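Local coordinates for flavin reductase domain protein (Arthrobacter sp., PDB 2QCK) that probably acts as an FMN-binding flavin reductase, an oxidoreductase of the flavin reductase-like family that assembles as a dimer, at residues 71-75 / 105-109; 27-31 / 65-70; 78-83 / 147-151. All coordinates share one frame. Residues are numbered along the deposited sequence.

Interaction 1 (71-75 / 105-109); sequences THIGV and PYEVP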
loop_
_atom_site.group_PDB
_atom_site.type_symbol
_atom_site.label_atom_id
_atom_site.label_comp_id
_atom_site.label_asym_id
_atom_site.label_seq_id
_atom_site.Cartn_x
_atom_site.Cartn_y
_atom_site.Cartn_z
ATOM N N THR A 71 3.380 -21.592 4.078
ATOM C CA THR A 71 4.184 -20.964 3.030
ATOM C C THR A 71 3.407 -20.395 1.834
ATOM O O THR A 71 3.676 -19.281 1.417
ATOM C CB THR A 71 5.285 -21.893 2.521
ATOM O OG1 THR A 71 6.238 -22.085 3.562
ATOM C CG2 THR A 71 5.975 -21.281 1.302
ATOM N N HIS A 72 2.459 -21.126 1.268
ATOM C CA HIS A 72 1.729 -20.618 0.094
ATOM C C HIS A 72 0.512 -19.845 0.513
ATOM O O HIS A 72 -0.207 -20.258 1.423
ATOM C CB HIS A 72 1.386 -21.742 -0.860
ATOM C CG HIS A 72 2.613 -22.376 -1.433
ATOM N ND1 HIS A 72 3.223 -23.460 -0.850
ATOM C CD2 HIS A 72 3.422 -21.983 -2.445
ATOM C CE1 HIS A 72 4.324 -23.748 -1.518
ATOM N NE2 HIS A 72 4.469 -22.865 -2.489
ATOM N N ILE A 73 0.335 -18.699 -0.136
ATOM C CA ILE A 73 -0.819 -17.842 0.042
ATOM C C ILE A 73 -1.329 -17.317 -1.306
ATOM O O ILE A 73 -0.640 -17.361 -2.324
ATOM C CB ILE A 73 -0.536 -16.656 0.998
ATOM C CG1 ILE A 73 0.360 -15.578 0.375
ATOM C CG2 ILE A 73 0.133 -17.129 2.278
ATOM C CD1 ILE A 73 0.417 -14.306 1.276
ATOM N N GLY A 74 -2.568 -16.853 -1.309
ATOM C CA GLY A 74 -3.136 -16.188 -2.478
ATOM C C GLY A 74 -3.418 -14.732 -2.188
ATOM O O GLY A 74 -3.772 -14.376 -1.084
ATOM N N VAL A 75 -3.250 -13.878 -3.190
ATOM C CA VAL A 75 -3.787 -12.534 -3.115
ATOM C C VAL A 75 -4.783 -12.262 -4.249
ATOM O O VAL A 75 -4.547 -12.653 -5.403
ATOM C CB VAL A 75 -2.640 -11.422 -3.059
ATOM C CG1 VAL A 75 -1.859 -11.363 -4.317
ATOM C CG2 VAL A 75 -3.237 -10.057 -2.716
ATOM N N PRO A 105 -4.062 -24.164 -6.965
ATOM C CA PRO A 105 -2.648 -24.539 -6.866
ATOM C C PRO A 105 -2.130 -24.467 -5.444
ATOM O O PRO A 105 -2.478 -23.544 -4.722
ATOM C CB PRO A 105 -1.950 -23.467 -7.709
ATOM C CG PRO A 105 -2.944 -23.162 -8.761
ATOM C CD PRO A 105 -4.294 -23.226 -8.078
ATOM N N TYR A 106 -1.326 -25.459 -5.071
ATOM C CA TYR A 106 -0.781 -25.602 -3.731
ATOM C C TYR A 106 -1.856 -25.622 -2.644
ATOM O O TYR A 106 -1.568 -25.340 -1.471
ATOM C CB TYR A 106 0.233 -24.500 -3.456
ATOM C CG TYR A 106 1.245 -24.299 -4.562
ATOM C CD1 TYR A 106 2.447 -24.994 -4.573
ATOM C CD2 TYR A 106 1.007 -23.415 -5.588
ATOM C CE1 TYR A 106 3.382 -24.803 -5.576
ATOM C CE2 TYR A 106 1.934 -23.209 -6.593
ATOM C CZ TYR A 106 3.119 -23.905 -6.585
ATOM O OH TYR A 106 4.033 -23.709 -7.605
ATOM N N GLU A 107 -3.091 -25.949 -3.025
ATOM C CA GLU A 107 -4.223 -25.997 -2.090
ATOM C C GLU A 107 -4.530 -24.617 -1.497
ATOM O O GLU A 107 -5.108 -24.518 -0.421
ATOM C CB GLU A 107 -3.935 -26.972 -0.951
ATOM C CG GLU A 107 -3.551 -28.359 -1.418
ATOM C CD GLU A 107 -4.755 -29.243 -1.544
ATOM O OE1 GLU A 107 -5.251 -29.700 -0.491
ATOM O OE2 GLU A 107 -5.215 -29.464 -2.686
ATOM N N VAL A 108 -4.110 -23.562 -2.181
ATOM C CA VAL A 108 -4.445 -22.205 -1.775
ATOM C C VAL A 108 -5.936 -21.986 -2.077
ATOM O O VAL A 108 -6.444 -22.417 -3.141
ATOM C CB VAL A 108 -3.580 -21.169 -2.527
ATOM C CG1 VAL A 108 -4.023 -19.707 -2.192
ATOM C CG2 VAL A 108 -2.096 -21.373 -2.193
ATOM N N PRO A 109 -6.670 -21.341 -1.138
ATOM C CA PRO A 109 -8.057 -21.013 -1.452
ATOM C C PRO A 109 -8.140 -19.847 -2.429
ATOM O O PRO A 109 -7.613 -18.746 -2.171
ATOM C CB PRO A 109 -8.643 -20.629 -0.088
ATOM C CG PRO A 109 -7.634 -21.032 0.928
ATOM C CD PRO A 109 -6.332 -20.911 0.229
#
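The side chains of H72, Y106 and V108 make most of this contact; the closest CA atoms, those of I73 and V108, are 6.0 Å apart, and no backbone pairing joins the segments. H72 opens strand 72-77 with chi1 in the m well and chi2 near 91°, which sets its imidazole against the phenol ring of Y106 (chi1 also m, chi2 -90°). The two rings form an offset stack, with centroids 4.3 Å apart and planes only 10° from parallel; the nearest atoms are H72 NE2 and Y106 CD1 at 3.6 Å. Y106 CB adds a CH-pi contact, 4.1 Å from the centroid of the H72 ring. Next to this stack V108, in its t rotamer, spreads its methyls along the strand: CG2 lies 3.7 Å from H72 CB, while CG1 reaches G74 N at 3.3 Å. The absence of a side chain at G74 matters here, because a CB would clash with that same V108 CG1. I73 alternates to the other face of the strand, where it packs on I27, F55, I122 and V136 in the barrel interior. Y106 and E107 both take left-handed helical backbone angles, and V108 N donates to P105 O at 3.0 Å, closing a turn close to type I'. This presents the Y106 ring to H72 and leads the chain into strand 109-111. The arrangement is that of a short beta hairpin, strands 101-103 and 109-111, folded against the outer face of strand 72-77 in the FMN-binding split barrel of flavin reductase-like domains.

Interaction 2 (27-31 / 65-70); sequences ITVNY and PAIANT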
loop_
_atom_site.group_PDB
_atom_site.type_symbol
_atom_site.label_atom_id
_atom_site.label_comp_id
_atom_site.label_asym_id
_atom_site.label_seq_id
_atom_site.Cartn_x
_atom_site.Cartn_y
_atom_site.Cartn_z
ATOM N N ILE A 27 -6.344 -11.751 1.026
ATOM C CA ILE A 27 -5.268 -12.755 1.174
ATOM C C ILE A 27 -5.925 -14.010 1.674
ATOM O O ILE A 27 -6.757 -13.926 2.550
ATOM C CB ILE A 27 -4.206 -12.305 2.198
ATOM C CG1 ILE A 27 -3.503 -11.062 1.688
ATOM C CG2 ILE A 27 -3.160 -13.448 2.504
ATOM C CD1 ILE A 27 -2.450 -11.341 0.641
ATOM N N THR A 28 -5.534 -15.150 1.116
ATOM C CA THR A 28 -6.102 -16.462 1.535
ATOM C C THR A 28 -4.942 -17.388 1.894
ATOM O O THR A 28 -3.854 -17.248 1.358
ATOM C CB THR A 28 -6.923 -17.069 0.446
ATOM O OG1 THR A 28 -6.099 -17.185 -0.762
ATOM C CG2 THR A 28 -8.196 -16.213 0.250
ATOM N N VAL A 29 -5.138 -18.266 2.880
ATOM C CA VAL A 29 -4.131 -19.235 3.229
ATOM C C VAL A 29 -4.855 -20.463 3.713
ATOM O O VAL A 29 -5.941 -20.365 4.286
ATOM C CB VAL A 29 -3.170 -18.708 4.276
ATOM C CG1 VAL A 29 -3.901 -18.230 5.515
ATOM C CG2 VAL A 29 -2.095 -19.753 4.604
ATOM N N ASN A 30 -4.279 -21.606 3.410
ATOM C CA ASN A 30 -4.789 -22.919 3.867
ATOM C C ASN A 30 -3.872 -23.467 4.961
ATOM O O ASN A 30 -2.765 -23.998 4.697
ATOM C CB ASN A 30 -4.832 -23.846 2.651
ATOM C CG ASN A 30 -5.513 -25.168 2.938
ATOM O OD1 ASN A 30 -5.740 -25.552 4.091
ATOM N ND2 ASN A 30 -5.845 -25.875 1.874
ATOM N N TYR A 31 -4.337 -23.334 6.193
ATOM C CA TYR A 31 -3.581 -23.742 7.348
ATOM C C TYR A 31 -3.945 -25.174 7.705
ATOM O O TYR A 31 -4.942 -25.433 8.374
ATOM C CB TYR A 31 -3.900 -22.821 8.509
ATOM C CG TYR A 31 -3.038 -22.975 9.728
ATOM C CD1 TYR A 31 -1.750 -23.514 9.663
ATOM C CD2 TYR A 31 -3.505 -22.532 10.951
ATOM C CE1 TYR A 31 -0.984 -23.640 10.807
ATOM C CE2 TYR A 31 -2.752 -22.625 12.078
ATOM C CZ TYR A 31 -1.493 -23.176 12.022
ATOM O OH TYR A 31 -0.769 -23.258 13.197
ATOM N N PRO A 65 -1.701 -17.030 12.853
ATOM C CA PRO A 65 -1.093 -18.315 12.955
ATOM C C PRO A 65 -1.021 -19.032 11.622
ATOM O O PRO A 65 -0.047 -19.723 11.389
ATOM C CB PRO A 65 -1.995 -19.053 13.950
ATOM C CG PRO A 65 -2.534 -17.968 14.792
ATOM C CD PRO A 65 -2.845 -16.919 13.770
ATOM N N ALA A 66 -2.027 -18.870 10.760
ATOM C CA ALA A 66 -2.014 -19.494 9.415
ATOM C C ALA A 66 -0.842 -18.937 8.625
ATOM O O ALA A 66 -0.053 -19.687 8.029
ATOM C CB ALA A 66 -3.317 -19.236 8.654
ATOM N N ILE A 67 -0.684 -17.622 8.696
ATOM C CA ILE A 67 0.405 -16.936 7.985
ATOM C C ILE A 67 1.808 -17.243 8.548
ATOM O O ILE A 67 2.791 -17.400 7.787
ATOM C CB ILE A 67 0.119 -15.398 7.955
ATOM C CG1 ILE A 67 -1.159 -15.100 7.143
ATOM C CG2 ILE A 67 1.266 -14.629 7.317
ATOM C CD1 ILE A 67 -1.025 -15.228 5.626
ATOM N N ALA A 68 1.934 -17.241 9.867
ATOM C CA ALA A 68 3.140 -17.627 10.564
ATOM C C ALA A 68 3.642 -19.046 10.230
ATOM O O ALA A 68 4.849 -19.287 10.177
ATOM C CB ALA A 68 2.924 -17.507 12.078
ATOM N N ASN A 69 2.711 -19.970 10.016
ATOM C CA ASN A 69 3.015 -21.369 9.870
ATOM C C ASN A 69 2.722 -21.973 8.515
ATOM O O ASN A 69 2.856 -23.164 8.352
ATOM C CB ASN A 69 2.269 -22.135 10.937
ATOM C CG ASN A 69 2.688 -21.717 12.312
ATOM O OD1 ASN A 69 1.880 -21.257 13.128
ATOM N ND2 ASN A 69 3.966 -21.811 12.560
ATOM N N THR A 70 2.447 -21.148 7.514
ATOM C CA THR A 70 2.208 -21.639 6.171
ATOM C C THR A 70 3.060 -20.921 5.177
ATOM O O THR A 70 3.449 -19.765 5.402
ATOM C CB THR A 70 0.715 -21.513 5.828
ATOM O OG1 THR A 70 -0.032 -22.151 6.876
ATOM C CG2 THR A 70 0.376 -22.240 4.508
#
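Strand 27-31 runs across helix 65-69 at 76°, the axes of the two segments coming within 8.0 Å. At I27 the CG2 touches I67 CD1 at 4.2 Å, and the side chain also packs on I73, V75, F53 and F55. T28 points away from the helix, and its OG1 is hydrogen-bonded to P109 O. V29 turns back toward the helix in the p rotamer and divides its methyls: CG1 presses on A66 CB at 3.3 Å and also meets I67 CD1 at 4.2 Å, while CG2 lies 3.5 Å from T70 CG2. The alternation is that of a barrel wall in the split-barrel fold of this family, in which the short helix linking strands 51-58 and 72-77 is laid over the side from which I27 and V29 project. N30 again faces away, its ND2 bonded to E107 O, although its own carbonyl O comes within 3.6 Å of T70 CG2. Y31 ends the strand with chi1 in t, so that its ring lies over the helix: A66 CA sits 3.9 Å from the ring centroid in a CH-pi contact, and Y31 CE2 is 4.1 Å from P65 CB. In 65-70, T70 OG1 donates to A66 O at 2.7 Å, holding its hydroxyl 3.5 Å from Y31 CD1 and its methyl against V29.

Interaction 3 (78-83 / 147-151); sequences LGLDNQ and GTPLL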
loop_
_atom_site.group_PDB
_atom_site.type_symbol
_atom_site.label_atom_id
_atom_site.label_comp_id
_atom_site.label_asym_id
_atom_site.label_seq_id
_atom_site.Cartn_x
_atom_site.Cartn_y
_atom_site.Cartn_z
ATOM N N LEU A 78 -9.596 -6.870 -6.269
ATOM C CA LEU A 78 -11.042 -6.747 -6.209
ATOM C C LEU A 78 -11.515 -5.628 -7.113
ATOM O O LEU A 78 -10.855 -4.600 -7.262
ATOM C CB LEU A 78 -11.470 -6.460 -4.750
ATOM C CG LEU A 78 -11.148 -7.548 -3.727
ATOM C CD1 LEU A 78 -11.914 -7.328 -2.429
ATOM C CD2 LEU A 78 -11.460 -8.945 -4.261
ATOM N N GLY A 79 -12.661 -5.839 -7.746
ATOM C CA GLY A 79 -13.367 -4.740 -8.379
ATOM C C GLY A 79 -14.603 -4.324 -7.611
ATOM O O GLY A 79 -14.927 -4.869 -6.571
ATOM N N LEU A 80 -15.336 -3.374 -8.165
ATOM C CA LEU A 80 -16.546 -2.883 -7.529
ATOM C C LEU A 80 -17.586 -3.955 -7.308
ATOM O O LEU A 80 -18.304 -3.906 -6.324
ATOM C CB LEU A 80 -17.166 -1.779 -8.366
ATOM C CG LEU A 80 -16.299 -0.580 -8.645
ATOM C CD1 LEU A 80 -17.189 0.570 -9.090
ATOM C CD2 LEU A 80 -15.490 -0.176 -7.438
ATOM N N ASP A 81 -17.662 -4.941 -8.198
ATOM C CA ASP A 81 -18.612 -6.030 -8.012
ATOM C C ASP A 81 -18.183 -6.959 -6.880
ATOM O O ASP A 81 -18.917 -7.860 -6.510
ATOM C CB ASP A 81 -18.780 -6.833 -9.301
ATOM C CG ASP A 81 -19.573 -6.078 -10.358
ATOM N N ASN A 82 -16.999 -6.756 -6.319
ATOM C CA ASN A 82 -16.525 -7.601 -5.228
ATOM C C ASN A 82 -16.667 -6.909 -3.848
ATOM O O ASN A 82 -16.046 -7.360 -2.896
ATOM C CB ASN A 82 -15.062 -7.982 -5.425
ATOM C CG ASN A 82 -14.779 -8.703 -6.719
ATOM O OD1 ASN A 82 -13.843 -8.358 -7.424
ATOM N ND2 ASN A 82 -15.542 -9.730 -7.013
ATOM N N GLN A 83 -17.498 -5.866 -3.722
ATOM C CA GLN A 83 -17.554 -5.169 -2.450
ATOM C C GLN A 83 -18.099 -6.074 -1.353
ATOM O O GLN A 83 -17.617 -6.014 -0.238
ATOM C CB GLN A 83 -18.350 -3.880 -2.541
ATOM C CG GLN A 83 -18.317 -3.105 -1.253
ATOM C CD GLN A 83 -19.235 -3.700 -0.198
ATOM O OE1 GLN A 83 -20.232 -4.341 -0.516
ATOM N NE2 GLN A 83 -18.898 -3.486 1.061
ATOM N N GLY A 147 -12.486 -4.625 -14.841
ATOM C CA GLY A 147 -13.558 -3.861 -14.206
ATOM C C GLY A 147 -12.926 -2.631 -13.581
ATOM O O GLY A 147 -11.823 -2.248 -13.936
ATOM N N THR A 148 -13.603 -2.019 -12.632
ATOM C CA THR A 148 -13.092 -0.858 -11.916
ATOM C C THR A 148 -12.584 -1.326 -10.546
ATOM O O THR A 148 -13.290 -2.037 -9.820
ATOM C CB THR A 148 -14.238 0.171 -11.790
ATOM O OG1 THR A 148 -14.605 0.596 -13.109
ATOM C CG2 THR A 148 -13.879 1.376 -10.931
ATOM N N PRO A 149 -11.354 -0.961 -10.191
ATOM C CA PRO A 149 -10.821 -1.362 -8.881
ATOM C C PRO A 149 -11.626 -0.870 -7.696
ATOM O O PRO A 149 -12.217 0.193 -7.742
ATOM C CB PRO A 149 -9.438 -0.723 -8.836
ATOM C CG PRO A 149 -9.087 -0.409 -10.237
ATOM C CD PRO A 149 -10.362 -0.212 -10.991
ATOM N N LEU A 150 -11.645 -1.668 -6.641
ATOM C CA LEU A 150 -12.246 -1.271 -5.368
ATOM C C LEU A 150 -11.208 -0.561 -4.500
ATOM O O LEU A 150 -10.056 -1.036 -4.332
ATOM C CB LEU A 150 -12.792 -2.512 -4.646
ATOM C CG LEU A 150 -13.657 -2.382 -3.382
ATOM C CD1 LEU A 150 -14.926 -1.619 -3.708
ATOM C CD2 LEU A 150 -13.956 -3.776 -2.832
ATOM N N LEU A 151 -11.643 0.566 -3.938
ATOM C CA LEU A 151 -10.835 1.365 -3.036
ATOM C C LEU A 151 -11.490 1.417 -1.684
ATOM O O LEU A 151 -12.688 1.138 -1.542
ATOM C CB LEU A 151 -10.712 2.774 -3.567
ATOM C CG LEU A 151 -10.573 2.912 -5.083
ATOM C CD1 LEU A 151 -10.825 4.371 -5.449
ATOM C CD2 LEU A 151 -9.233 2.460 -5.491
#
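L150 gives up 111 Å² to the turn at 78-83, more than any other residue here, and is held by backbone and side chain. L150 N donates to L78 O at 3.1 Å with a nearly straight geometry (163°). Its side chain, with chi1 in t and chi2 in p, reaches into the bend: CD2 lies 4.1 Å from L78 CD1 and 3.9 Å from Q83 CA, while CD1 is 4.0 Å from L80 CD2. L80, next in buried area, repeats the pattern: its N donates to T148 O at 3.0 Å, less straight at 136°, and its CD2 comes within 3.3 Å of P149 O. T148, whose O accepts the bond from L80 N, sets its CB 3.8 Å from L80 CG. The two hydrogen bonds flank G79 and P149, a single antiparallel bridge of the non-hydrogen-bonded kind with CA atoms 4.3 Å apart. The two backbones come this close at G79, which lacks a side chain; a CB there would be tight against T148 O. N82 braces the bend, its OD1 accepting from G79 N and its N donating to G79 O, both at 2.8 Å. L163 of the second subunit packs on both L80 and L150, so this isolated beta bridge, joining the entry to helix 83-88 with the approach to strand 151-153, belongs to the dimer interface of a flavin reductase-like split barrel.

In the fold
From the N terminus, interaction 2 comes first: strand 27-31 meets residues 65-70 after the chain has run through three strands, closing a loop that ends before interaction 1 opens at T71. Interactions 1 and 2 are in series yet adjacent, with centres 9 Å apart, joined by two hydrogen bonds from strand 22-31 to the 105-109 turn; strand 22-31 therefore carries the helix on one face and the 105-109 turn on the other. Interaction 3 opens at L78, inside the loop of interaction 1, and closes at 147-151, so the two cross. Between centres, it lies about 22 Å from interaction 1 and 24 Å from interaction 2, and ties the end of strand 72-77 to the C-terminal strands.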